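Hydrazine synthase subunit alpha (Candidatus Kuenenia stuttgartiensis, PDB 5C2V) forms, with its partner subunits, hydrazine synthase, and itself condenses hydroxylamine made in the gamma subunit with ammonia to yield hydrazine. Local coordinates at residues K90-A94 with C125-Y130; T119-T124 with F168-E173; E173-D177 with Y468-E472; D219-Y223 with D262-G266. All coordinates share one frame; numbering follows the deposited sequence.

Contact 1: K90-A94 with C125-Y130; sequences KFAFA and CRSPIY
Tyr130 OH is approached by two side chains of strand 90-94: Ala92 CB lies 3.2 Å from Tyr130 OH and Lys90 CE 3.4 Å from the same oxygen, while Glu107 adds a weak hydrogen bond. The hydroxyl gets there because the phenol stands on its strand with CG beside the backbone N and anti to the carbonyl carbon (chi1 -68°), its long axis reaching across to the other strand. The methyl of Ala92 meets the ring obliquely, Ala92 CB being 3.6 Å from Tyr130 CZ, and the Phe91 carbonyl carbon lies at the ring edge, near its plane. Lys90 runs extended past the hydroxyl end of Tyr130 at a slant. Its ammonium is held beyond the contact, in a salt bridge to Glu107, so one carboxylate serves both side chains; Tyr85 adds a cation-pi contact to Lys90 and an edge-to-face contact to Tyr130.

Further along, Pro128 lays its ring over the backbone, with Pro128 CG 3.7 Å from Phe93 N. Ala94 fills the last position: Ala94 CB is 3.5 Å from Cys125 O and 4.0 Å from Arg126 CB. The interface is therefore chiefly small apolar groups with one tyrosine. Arg126 turns its guanidinium away, to a salt bridge with Asp81.

The axes of the two short segments are nearly antiparallel, at 164°, yet the strands belong to different sheets. Strand 90-97 bonds to strands 76-84 and 103-109, whereas strand 124-131 pairs with 154-171, whose Ile166 also packs on Pro128 and Tyr130, as expected for successive blades of the beta-propeller stacked face to face.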
loop_
_atom_site.group_PDB
_atom_site.type_symbol
_atom_site.label_atom_id
_atom_site.label_comp_id
_atom_site.label_asym_id
_atom_site.label_seq_id
_atom_site.Cartn_x
_atom_site.Cartn_y
_atom_site.Cartn_z
ATOM N N LYS D 90 -7.744 -27.848 37.620
ATOM C CA LYS D 90 -8.934 -27.838 36.773
ATOM C C LYS D 90 -8.739 -26.907 35.580
ATOM O O LYS D 90 -7.832 -26.075 35.575
ATOM C CB LYS D 90 -10.172 -27.419 37.573
ATOM C CG LYS D 90 -10.485 -25.932 37.510
ATOM C CD LYS D 90 -11.778 -25.594 38.235
ATOM C CE LYS D 90 -12.137 -24.126 38.058
ATOM N NZ LYS D 90 -13.379 -23.757 38.790
ATOM N N PHE D 91 -9.586 -27.054 34.567
ATOM C CA PHE D 91 -9.506 -26.198 33.392
ATOM C C PHE D 91 -10.872 -25.954 32.755
ATOM O O PHE D 91 -11.834 -26.687 33.004
ATOM C CB PHE D 91 -8.548 -26.800 32.357
ATOM C CG PHE D 91 -9.055 -28.058 31.714
ATOM C CD1 PHE D 91 -9.714 -28.013 30.494
ATOM C CD2 PHE D 91 -8.867 -29.286 32.322
ATOM C CE1 PHE D 91 -10.179 -29.170 29.901
ATOM C CE2 PHE D 91 -9.329 -30.443 31.733
ATOM C CZ PHE D 91 -9.986 -30.386 30.521
ATOM N N ALA D 92 -10.939 -24.913 31.931
ATOM C CA ALA D 92 -12.146 -24.577 31.190
ATOM C C ALA D 92 -11.894 -24.735 29.696
ATOM O O ALA D 92 -10.754 -24.642 29.240
ATOM C CB ALA D 92 -12.597 -23.161 31.509
ATOM N N PHE D 93 -12.958 -24.974 28.937
ATOM C CA PHE D 93 -12.824 -25.211 27.508
ATOM C C PHE D 93 -14.121 -24.961 26.751
ATOM O O PHE D 93 -15.150 -24.632 27.341
ATOM C CB PHE D 93 -12.347 -26.645 27.257
ATOM C CG PHE D 93 -13.314 -27.701 27.727
ATOM C CD1 PHE D 93 -13.351 -28.084 29.058
ATOM C CD2 PHE D 93 -14.176 -28.318 26.835
ATOM C CE1 PHE D 93 -14.235 -29.056 29.491
ATOM C CE2 PHE D 93 -15.062 -29.291 27.262
ATOM C CZ PHE D 93 -15.090 -29.660 28.593
ATOM N N ALA D 94 -14.055 -25.120 25.434
ATOM C CA ALA D 94 -15.235 -25.053 24.585
ATOM C C ALA D 94 -15.554 -26.451 24.084
ATOM O O ALA D 94 -14.653 -27.195 23.695
ATOM C CB ALA D 94 -15.014 -24.101 23.425
ATOM N N CYS D 125 -19.702 -20.523 21.334
ATOM C CA CYS D 125 -18.787 -20.009 22.354
ATOM C C CYS D 125 -17.432 -20.712 22.297
ATOM O O CYS D 125 -17.366 -21.921 22.073
ATOM C CB CYS D 125 -19.389 -20.173 23.751
ATOM S SG CYS D 125 -21.052 -19.502 23.951
ATOM N N ARG D 126 -16.356 -19.958 22.507
ATOM C CA ARG D 126 -15.018 -20.541 22.555
ATOM C C ARG D 126 -13.982 -19.643 23.238
ATOM O O ARG D 126 -14.271 -18.502 23.616
ATOM C CB ARG D 126 -14.539 -20.884 21.142
ATOM C CG ARG D 126 -14.459 -19.698 20.195
ATOM C CD ARG D 126 -13.950 -20.127 18.828
ATOM N NE ARG D 126 -12.627 -20.740 18.906
ATOM C CZ ARG D 126 -11.488 -20.094 18.678
ATOM N NH1 ARG D 126 -11.509 -18.809 18.352
ATOM N NH2 ARG D 126 -10.330 -20.731 18.772
ATOM N N SER D 127 -12.771 -20.183 23.360
ATOM C CA SER D 127 -11.636 -19.528 24.017
ATOM C C SER D 127 -11.953 -18.894 25.376
ATOM O O SER D 127 -11.808 -17.684 25.542
ATOM C CB SER D 127 -11.045 -18.465 23.089
ATOM O OG SER D 127 -10.512 -19.055 21.916
ATOM N N PRO D 128 -12.387 -19.708 26.354
ATOM C CA PRO D 128 -12.618 -19.174 27.700
ATOM C C PRO D 128 -11.320 -18.987 28.483
ATOM O O PRO D 128 -10.389 -19.774 28.317
ATOM C CB PRO D 128 -13.497 -20.243 28.346
ATOM C CG PRO D 128 -13.039 -21.509 27.710
ATOM C CD PRO D 128 -12.645 -21.160 26.294
ATOM N N ILE D 129 -11.262 -17.958 29.323
ATOM C CA ILE D 129 -10.134 -17.764 30.230
ATOM C C ILE D 129 -10.630 -17.351 31.609
ATOM O O ILE D 129 -11.729 -16.807 31.747
ATOM C CB ILE D 129 -9.141 -16.694 29.719
ATOM C CG1 ILE D 129 -9.846 -15.347 29.542
ATOM C CG2 ILE D 129 -8.473 -17.140 28.424
ATOM C CD1 ILE D 129 -8.914 -14.211 29.191
ATOM N N TYR D 130 -9.817 -17.610 32.627
ATOM C CA TYR D 130 -10.156 -17.211 33.985
ATOM C C TYR D 130 -9.565 -15.847 34.309
ATOM O O TYR D 130 -8.383 -15.594 34.076
ATOM C CB TYR D 130 -9.666 -18.246 35.000
ATOM C CG TYR D 130 -10.392 -19.569 34.928
ATOM C CD1 TYR D 130 -11.731 -19.670 35.283
ATOM C CD2 TYR D 130 -9.735 -20.721 34.517
ATOM C CE1 TYR D 130 -12.398 -20.878 35.222
ATOM C CE2 TYR D 130 -10.393 -21.935 34.454
ATOM C CZ TYR D 130 -11.725 -22.008 34.808
ATOM O OH TYR D 130 -12.386 -23.212 34.748
#

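Contact 2: T119-T124 with F168-E173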
loop_
_atom_site.group_PDB
_atom_site.type_symbol
_atom_site.label_atom_id
_atom_site.label_comp_id
_atom_site.label_asym_id
_atom_site.label_seq_id
_atom_site.Cartn_x
_atom_site.Cartn_y
_atom_site.Cartn_z
ATOM N N THR D 119 -22.171 -22.249 29.836
ATOM C CA THR D 119 -22.980 -21.428 28.931
ATOM C C THR D 119 -24.089 -22.194 28.213
ATOM O O THR D 119 -23.854 -23.255 27.643
ATOM C CB THR D 119 -22.102 -20.753 27.854
ATOM O OG1 THR D 119 -21.280 -21.738 27.214
ATOM C CG2 THR D 119 -21.216 -19.690 28.474
ATOM N N ASP D 120 -25.307 -21.666 28.282
ATOM C CA ASP D 120 -26.424 -22.166 27.480
ATOM C C ASP D 120 -26.695 -21.331 26.221
ATOM O O ASP D 120 -27.699 -21.552 25.543
ATOM C CB ASP D 120 -27.699 -22.260 28.315
ATOM C CG ASP D 120 -28.615 -23.375 27.841
ATOM O OD1 ASP D 120 -28.104 -24.338 27.229
ATOM O OD2 ASP D 120 -29.838 -23.293 28.075
ATOM N N LEU D 121 -25.809 -20.381 25.920
ATOM C CA LEU D 121 -26.054 -19.343 24.910
ATOM C C LEU D 121 -26.569 -19.882 23.578
ATOM O O LEU D 121 -26.187 -20.969 23.145
ATOM C CB LEU D 121 -24.765 -18.547 24.650
ATOM C CG LEU D 121 -24.814 -17.473 23.553
ATOM C CD1 LEU D 121 -25.663 -16.285 23.984
ATOM C CD2 LEU D 121 -23.423 -17.023 23.118
ATOM N N LYS D 122 -27.447 -19.115 22.937
ATOM C CA LYS D 122 -27.964 -19.497 21.636
ATOM C C LYS D 122 -26.976 -18.916 20.638
ATOM O O LYS D 122 -26.987 -17.719 20.351
ATOM C CB LYS D 122 -29.373 -18.923 21.443
ATOM C CG LYS D 122 -30.197 -19.471 20.291
ATOM C CD LYS D 122 -31.501 -18.681 20.170
ATOM C CE LYS D 122 -32.192 -18.536 21.525
ATOM N NZ LYS D 122 -33.423 -17.697 21.465
ATOM N N GLY D 123 -26.124 -19.784 20.103
ATOM C CA GLY D 123 -24.959 -19.325 19.372
ATOM C C GLY D 123 -23.752 -20.214 19.618
ATOM O O GLY D 123 -23.881 -21.344 20.090
ATOM N N THR D 124 -22.570 -19.684 19.309
ATOM C CA THR D 124 -21.307 -20.392 19.499
ATOM C C THR D 124 -20.428 -19.718 20.558
ATOM O O THR D 124 -20.408 -18.492 20.665
ATOM C CB THR D 124 -20.520 -20.474 18.176
ATOM O OG1 THR D 124 -21.400 -20.883 17.121
ATOM C CG2 THR D 124 -19.366 -21.460 18.287
ATOM N N PHE D 168 -14.833 -14.993 27.762
ATOM C CA PHE D 168 -14.797 -15.850 26.580
ATOM C C PHE D 168 -15.280 -15.127 25.330
ATOM O O PHE D 168 -15.860 -14.048 25.412
ATOM C CB PHE D 168 -15.629 -17.118 26.807
ATOM C CG PHE D 168 -17.116 -16.886 26.809
ATOM C CD1 PHE D 168 -17.769 -16.489 27.963
ATOM C CD2 PHE D 168 -17.863 -17.085 25.658
ATOM C CE1 PHE D 168 -19.138 -16.283 27.967
ATOM C CE2 PHE D 168 -19.229 -16.878 25.654
ATOM C CZ PHE D 168 -19.869 -16.478 26.810
ATOM N N SER D 169 -15.027 -15.726 24.171
ATOM C CA SER D 169 -15.516 -15.172 22.917
ATOM C C SER D 169 -16.778 -15.907 22.492
ATOM O O SER D 169 -16.852 -17.128 22.594
ATOM C CB SER D 169 -14.447 -15.268 21.826
ATOM O OG SER D 169 -14.935 -14.770 20.592
ATOM N N GLY D 170 -17.776 -15.169 22.020
ATOM C CA GLY D 170 -19.016 -15.794 21.607
ATOM C C GLY D 170 -19.773 -15.018 20.551
ATOM O O GLY D 170 -19.644 -13.800 20.443
ATOM N N SER D 171 -20.582 -15.734 19.780
ATOM C CA SER D 171 -21.338 -15.129 18.693
ATOM C C SER D 171 -22.759 -15.674 18.641
ATOM O O SER D 171 -22.974 -16.865 18.851
ATOM C CB SER D 171 -20.635 -15.379 17.357
ATOM O OG SER D 171 -21.473 -15.039 16.267
ATOM N N PRO D 172 -23.734 -14.802 18.352
ATOM C CA PRO D 172 -25.114 -15.255 18.151
ATOM C C PRO D 172 -25.281 -15.947 16.800
ATOM O O PRO D 172 -24.306 -16.091 16.064
ATOM C CB PRO D 172 -25.924 -13.958 18.214
ATOM C CG PRO D 172 -24.962 -12.898 17.805
ATOM C CD PRO D 172 -23.621 -13.334 18.323
ATOM N N GLU D 173 -26.500 -16.367 16.482
ATOM C CA GLU D 173 -26.763 -17.051 15.223
ATOM C C GLU D 173 -27.732 -16.252 14.359
ATOM O O GLU D 173 -28.506 -15.441 14.866
ATOM C CB GLU D 173 -27.305 -18.457 15.479
ATOM C CG GLU D 173 -26.229 -19.533 15.500
ATOM C CD GLU D 173 -26.655 -20.774 16.260
ATOM O OE1 GLU D 173 -27.854 -20.887 16.592
ATOM O OE2 GLU D 173 -25.792 -21.638 16.520
#
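Thr124 and Ser171 satisfy each other's backbones as an antiparallel hydrogen-bonded pair. Thr124 N gives its proton to Ser171 O at 2.9 Å (156° at the hydrogen), and Ser171 N returns one to Thr124 O, also 2.9 Å away. Each of these carbonyl oxygens receives a CA-H contact as well: Gly123 CA lies 3.2 Å from Ser171 O, and Gly170 CA stands at the same 3.2 Å from Thr124 O. Gly123 sits against Ser171 O with no room for a CB; its phi of 143° also belongs to a backbone that residues bearing a CB rarely take up.

Side-chain polar groups look outward for their partners. Thr119 OG1 accepts from Ile105 N and bonds to Gln104 OE1, while Gln104 NE2 serves Leu121 O, so a single glutamine amide pins two points of the 119-124 loop. Ser169 OG is bonded to Asn228 O in the neighbouring blade.

Apart from the backbone pair, the apolar part is Thr119 against Phe168. The Thr119 methyl, placed beside its own backbone N while OG1 sits between N and the carbonyl carbon (chi1 51°), faces Phe168 from the opposite direction and meets the ring obliquely, Thr119 CG2 being 3.9 Å from Phe168 CZ. At the exposed end Glu173 reaches back over Gly123, with Glu173 OE2 3.8 Å from Gly123 CA.

The hydrogen bonds that join the start of strand 124-131 to strand 154-171 here are thus all main chain to main chain, which makes the register independent of side-chain identity except at Gly123.

Contact 3: E173-D177 with Y468-E472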
loop_
_atom_site.group_PDB
_atom_site.type_symbol
_atom_site.label_atom_id
_atom_site.label_comp_id
_atom_site.label_asym_id
_atom_site.label_seq_id
_atom_site.Cartn_x
_atom_site.Cartn_y
_atom_site.Cartn_z
ATOM N N GLU D 173 -26.500 -16.367 16.482
ATOM C CA GLU D 173 -26.763 -17.051 15.223
ATOM C C GLU D 173 -27.732 -16.252 14.359
ATOM O O GLU D 173 -28.506 -15.441 14.866
ATOM C CB GLU D 173 -27.305 -18.457 15.479
ATOM C CG GLU D 173 -26.229 -19.533 15.500
ATOM C CD GLU D 173 -26.655 -20.774 16.260
ATOM O OE1 GLU D 173 -27.854 -20.887 16.592
ATOM O OE2 GLU D 173 -25.792 -21.638 16.520
ATOM N N GLY D 174 -27.681 -16.482 13.050
ATOM C CA GLY D 174 -28.469 -15.706 12.111
ATOM C C GLY D 174 -27.894 -14.309 11.984
ATOM O O GLY D 174 -28.619 -13.341 11.751
ATOM N N VAL D 175 -26.578 -14.211 12.138
ATOM C CA VAL D 175 -25.895 -12.926 12.145
ATOM C C VAL D 175 -24.752 -12.906 11.126
ATOM O O VAL D 175 -24.098 -13.923 10.888
ATOM C CB VAL D 175 -25.357 -12.595 13.561
ATOM C CG1 VAL D 175 -24.287 -13.591 13.983
ATOM C CG2 VAL D 175 -24.825 -11.176 13.626
ATOM N N MET D 176 -24.534 -11.747 10.510
ATOM C CA MET D 176 -23.464 -11.582 9.534
ATOM C C MET D 176 -22.489 -10.492 9.964
ATOM O O MET D 176 -22.903 -9.442 10.454
ATOM C CB MET D 176 -24.039 -11.244 8.155
ATOM C CG MET D 176 -24.267 -12.443 7.248
ATOM S SD MET D 176 -25.097 -11.983 5.713
ATOM C CE MET D 176 -25.001 -13.517 4.795
ATOM N N ASP D 177 -21.195 -10.738 9.778
ATOM C CA ASP D 177 -20.199 -9.704 10.036
ATOM C C ASP D 177 -20.087 -8.776 8.831
ATOM O O ASP D 177 -20.912 -8.825 7.919
ATOM C CB ASP D 177 -18.833 -10.312 10.397
ATOM C CG ASP D 177 -18.190 -11.091 9.252
ATOM O OD1 ASP D 177 -18.732 -11.115 8.128
ATOM O OD2 ASP D 177 -17.113 -11.680 9.485
ATOM N N TYR D 468 -25.547 -0.664 12.057
ATOM C CA TYR D 468 -26.576 -1.692 12.153
ATOM C C TYR D 468 -26.020 -3.032 11.694
ATOM O O TYR D 468 -25.440 -3.133 10.612
ATOM C CB TYR D 468 -27.803 -1.325 11.318
ATOM C CG TYR D 468 -28.460 -0.020 11.703
ATOM C CD1 TYR D 468 -28.356 0.482 12.995
ATOM C CD2 TYR D 468 -29.188 0.710 10.773
ATOM C CE1 TYR D 468 -28.958 1.676 13.346
ATOM C CE2 TYR D 468 -29.793 1.902 11.115
ATOM C CZ TYR D 468 -29.675 2.382 12.402
ATOM O OH TYR D 468 -30.279 3.570 12.743
ATOM N N GLN D 469 -26.194 -4.055 12.521
ATOM C CA GLN D 469 -25.761 -5.397 12.164
ATOM C C GLN D 469 -26.562 -5.886 10.966
ATOM O O GLN D 469 -27.736 -5.551 10.819
ATOM C CB GLN D 469 -25.926 -6.352 13.347
ATOM C CG GLN D 469 -25.334 -7.733 13.124
ATOM C CD GLN D 469 -23.818 -7.719 13.037
ATOM O OE1 GLN D 469 -23.128 -7.826 14.050
ATOM N NE2 GLN D 469 -23.294 -7.595 11.823
ATOM N N CYS D 470 -25.928 -6.680 10.109
ATOM C CA CYS D 470 -26.604 -7.166 8.917
ATOM C C CYS D 470 -27.267 -8.504 9.204
ATOM O O CYS D 470 -26.595 -9.521 9.381
ATOM C CB CYS D 470 -25.617 -7.296 7.754
ATOM S SG CYS D 470 -26.347 -7.894 6.212
ATOM N N VAL D 471 -28.594 -8.492 9.239
ATOM C CA VAL D 471 -29.365 -9.700 9.498
ATOM C C VAL D 471 -30.376 -9.930 8.379
ATOM O O VAL D 471 -31.300 -9.141 8.170
ATOM C CB VAL D 471 -30.076 -9.639 10.875
ATOM C CG1 VAL D 471 -29.057 -9.762 11.998
ATOM C CG2 VAL D 471 -30.872 -8.348 11.032
ATOM N N GLU D 472 -30.177 -11.015 7.641
ATOM C CA GLU D 472 -31.021 -11.324 6.497
ATOM C C GLU D 472 -31.443 -12.787 6.534
ATOM O O GLU D 472 -30.824 -13.633 5.887
ATOM C CB GLU D 472 -30.290 -11.013 5.189
ATOM C CG GLU D 472 -29.794 -9.575 5.073
ATOM C CD GLU D 472 -30.909 -8.584 4.799
ATOM O OE1 GLU D 472 -32.024 -9.020 4.443
ATOM O OE2 GLU D 472 -30.670 -7.365 4.942
#
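Two irregular loops meet where the propeller domain touches the middle domain: 173-177 lies in the connection between strands 154-171 and 186-191 of one blade, and 468-472 follows strand 461-467 of the middle-domain region. Val175 and Gln469 carry much of the side-chain contact. Their chains cross at a slant, with Val175 CG2 3.5 Å from Gln469 CG and 3.6 Å from Gln469 CD. Gln469 leaves its backbone with CG opposite the N (chi1 -173°), then bends at chi2 (68°), which lays CG and CD along Val175 CG2. The placing of its amide nitrogen by the Met176 carbonyl is doubtful.

Main chain meets main chain one residue further on. Met176 N points to Cys470 O at 3.2 Å, a weak hydrogen bond bent to 134° at the hydrogen. Met176 CB also touches that oxygen, 3.3 Å from Cys470 O, and Met176 CB lies 4.3 Å from Cys470 CB. Neither loop is a regular strand, so this is a point contact between segments almost 300 residues apart in sequence, rather than an extension of either sheet. The end of the Met176 side chain leads away from 468-472, and the side chain touches Phe478.

At the more exposed end, Val471 CG1 rests 3.6 Å from Gly174 O; Gly174 has positive phi, which turns the chain there. At the other end Asp177 OD1 bonds to Asn181 N within the same loop, and Asp177 O accepts from Gln501 NE2, a second tie between the domains. Gln469 also packs on Ala184 and Leu225.

Contact 4: D219-Y223 with D262-G266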
loop_
_atom_site.group_PDB
_atom_site.type_symbol
_atom_site.label_atom_id
_atom_site.label_comp_id
_atom_site.label_asym_id
_atom_site.label_seq_id
_atom_site.Cartn_x
_atom_site.Cartn_y
_atom_site.Cartn_z
ATOM N N ASP D 219 -22.490 -11.272 30.523
ATOM C CA ASP D 219 -22.620 -9.877 30.116
ATOM C C ASP D 219 -21.703 -9.598 28.926
ATOM O O ASP D 219 -20.574 -10.085 28.884
ATOM C CB ASP D 219 -22.286 -8.942 31.282
ATOM C CG ASP D 219 -22.346 -7.478 30.895
ATOM O OD1 ASP D 219 -23.291 -7.088 30.177
ATOM O OD2 ASP D 219 -21.446 -6.716 31.308
ATOM N N GLN D 220 -22.183 -8.813 27.965
ATOM C CA GLN D 220 -21.412 -8.538 26.754
ATOM C C GLN D 220 -20.586 -7.263 26.892
ATOM O O GLN D 220 -21.134 -6.162 26.949
ATOM C CB GLN D 220 -22.344 -8.428 25.546
ATOM C CG GLN D 220 -21.630 -8.207 24.224
ATOM C CD GLN D 220 -22.589 -8.088 23.059
ATOM O OE1 GLN D 220 -23.793 -8.303 23.205
ATOM N NE2 GLN D 220 -22.062 -7.741 21.891
ATOM N N ILE D 221 -19.267 -7.418 26.951
ATOM C CA ILE D 221 -18.375 -6.282 27.166
ATOM C C ILE D 221 -17.832 -5.617 25.892
ATOM O O ILE D 221 -17.282 -4.519 25.960
ATOM C CB ILE D 221 -17.173 -6.700 28.032
ATOM C CG1 ILE D 221 -16.328 -7.743 27.294
ATOM C CG2 ILE D 221 -17.652 -7.240 29.369
ATOM C CD1 ILE D 221 -15.147 -8.245 28.092
ATOM N N THR D 222 -17.990 -6.267 24.741
ATOM C CA THR D 222 -17.481 -5.716 23.479
ATOM C C THR D 222 -18.547 -5.762 22.390
ATOM O O THR D 222 -19.150 -6.800 22.149
ATOM C CB THR D 222 -16.227 -6.463 22.980
ATOM O OG1 THR D 222 -16.554 -7.832 22.706
ATOM C CG2 THR D 222 -15.109 -6.400 24.013
ATOM N N TYR D 223 -18.815 -4.611 21.788
ATOM C CA TYR D 223 -19.890 -4.469 20.807
ATOM C C TYR D 223 -19.497 -4.411 19.319
ATOM O O TYR D 223 -20.344 -4.115 18.475
ATOM C CB TYR D 223 -20.739 -3.270 21.214
ATOM C CG TYR D 223 -21.435 -3.602 22.512
ATOM C CD1 TYR D 223 -20.877 -3.254 23.735
ATOM C CD2 TYR D 223 -22.603 -4.352 22.516
ATOM C CE1 TYR D 223 -21.493 -3.596 24.923
ATOM C CE2 TYR D 223 -23.227 -4.696 23.696
ATOM C CZ TYR D 223 -22.668 -4.318 24.897
ATOM O OH TYR D 223 -23.291 -4.663 26.074
ATOM N N ASP D 262 -8.507 -4.388 26.450
ATOM C CA ASP D 262 -9.693 -3.751 27.011
ATOM C C ASP D 262 -9.885 -4.195 28.455
ATOM O O ASP D 262 -9.448 -5.279 28.838
ATOM C CB ASP D 262 -10.935 -4.092 26.180
ATOM C CG ASP D 262 -12.116 -3.187 26.491
ATOM O OD1 ASP D 262 -12.059 -2.439 27.489
ATOM O OD2 ASP D 262 -13.109 -3.228 25.735
ATOM N N ASN D 263 -10.535 -3.357 29.256
ATOM C CA ASN D 263 -10.879 -3.739 30.619
ATOM C C ASN D 263 -11.894 -4.873 30.593
ATOM O O ASN D 263 -12.648 -5.015 29.631
ATOM C CB ASN D 263 -11.422 -2.542 31.401
ATOM C CG ASN D 263 -10.350 -1.517 31.716
ATOM O OD1 ASN D 263 -10.534 -0.320 31.494
ATOM N ND2 ASN D 263 -9.221 -1.983 32.239
ATOM N N TRP D 264 -11.914 -5.682 31.649
ATOM C CA TRP D 264 -12.734 -6.889 31.658
ATOM C C TRP D 264 -14.232 -6.583 31.635
ATOM O O TRP D 264 -15.046 -7.472 31.381
ATOM C CB TRP D 264 -12.386 -7.758 32.873
ATOM C CG TRP D 264 -12.719 -7.148 34.198
ATOM C CD1 TRP D 264 -12.064 -6.124 34.817
ATOM C CD2 TRP D 264 -13.771 -7.547 35.084
ATOM N NE1 TRP D 264 -12.653 -5.851 36.027
ATOM C CE2 TRP D 264 -13.703 -6.710 36.215
ATOM C CE3 TRP D 264 -14.768 -8.525 35.027
ATOM C CZ2 TRP D 264 -14.593 -6.822 37.281
ATOM C CZ3 TRP D 264 -15.653 -8.633 36.085
ATOM C CH2 TRP D 264 -15.559 -7.787 37.197
ATOM N N ASP D 265 -14.595 -5.333 31.906
ATOM C CA ASP D 265 -15.975 -4.890 31.732
ATOM C C ASP D 265 -16.170 -4.178 30.392
ATOM O O ASP D 265 -17.287 -3.796 30.042
ATOM C CB ASP D 265 -16.398 -3.972 32.881
ATOM C CG ASP D 265 -15.508 -2.754 33.011
ATOM O OD1 ASP D 265 -14.313 -2.851 32.663
ATOM O OD2 ASP D 265 -16.002 -1.698 33.460
ATOM N N GLY D 266 -15.083 -4.007 29.645
ATOM C CA GLY D 266 -15.136 -3.337 28.357
ATOM C C GLY D 266 -15.283 -1.831 28.472
ATOM O O GLY D 266 -15.936 -1.194 27.644
#
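The carboxylate of Asp262 meets Thr222 through one oxygen: Asp262 OD2 is 4.1 Å from Thr222 CG2, the two side chains passing alongside one another and pointing opposite ways. The same OD2 is hydrogen-bonded to Tyr547 OH, while OD1 has a weak bond to Tyr268 N, so both oxygens are engaged. Trp264 leaves its backbone away from 219-223, and its indole finds its partners outside the two segments: Arg189 makes a cation-pi contact with it, Tyr131 meets it with ring planes at about 40°, and its NE1 is bonded to Ile397 O.

What crosses the contact is mainly Ile221 against the carbonyls of a type I turn, Asn263 to Gly266. Ile221 CG2 lies 3.3 Å from Trp264 O and 3.5 Å from Asp265 O, and the other branch reaches the turn too, with Ile221 CD1 3.4 Å from Trp264 O. CG1 occupies the position between backbone N and carbonyl carbon (chi1 64°), which leaves both branches directed at the turn. In return Gly266 CA approaches Ile221 O at 3.4 Å, with a nearly straight CA-H...O angle of 163°. The turn is closed by Gly266 N bonded to Asn263 O.

Arg549 clasps both segments, forming a salt bridge to Asp219 and a hydrogen bond to Asp265 O. The side chain of Asn263 lies about 3 Å from a magnesium ion, and that of Asp262 about 9 Å from a heme c. Strand 216-220 is paired with strand 186-191 in one blade; the turn follows strand 256-262 of the next, and Trp264 touches both helix 196-201 and strand 239-245.

How the contacts relate
Contacts 1 and 4 are buried; contacts 2 and 3 are only partly so, with exposed residues in each. Contacts 1, 2 and 4 all reach the sheet that includes strands 124-131, 154-171 and 216-220: contact 1 sets it against the preceding blade, contact 2 pairs the start of strand 124-131 with strand 154-171, and contact 4 joins it to the following blade. Contacts 1 and 2 touch directly, Arg126 N probably bonding to Ser169 O at 2.9 Å. Glu173 belongs to both contacts 2 and 3, and from it the loop goes on to touch 468-472 of the middle-domain region. Regular backbone pairing appears in contact 2 alone; contact 1 relies on apolar faces, contact 4 on aliphatic-carbonyl packing, and contact 3 on loop-to-loop touches.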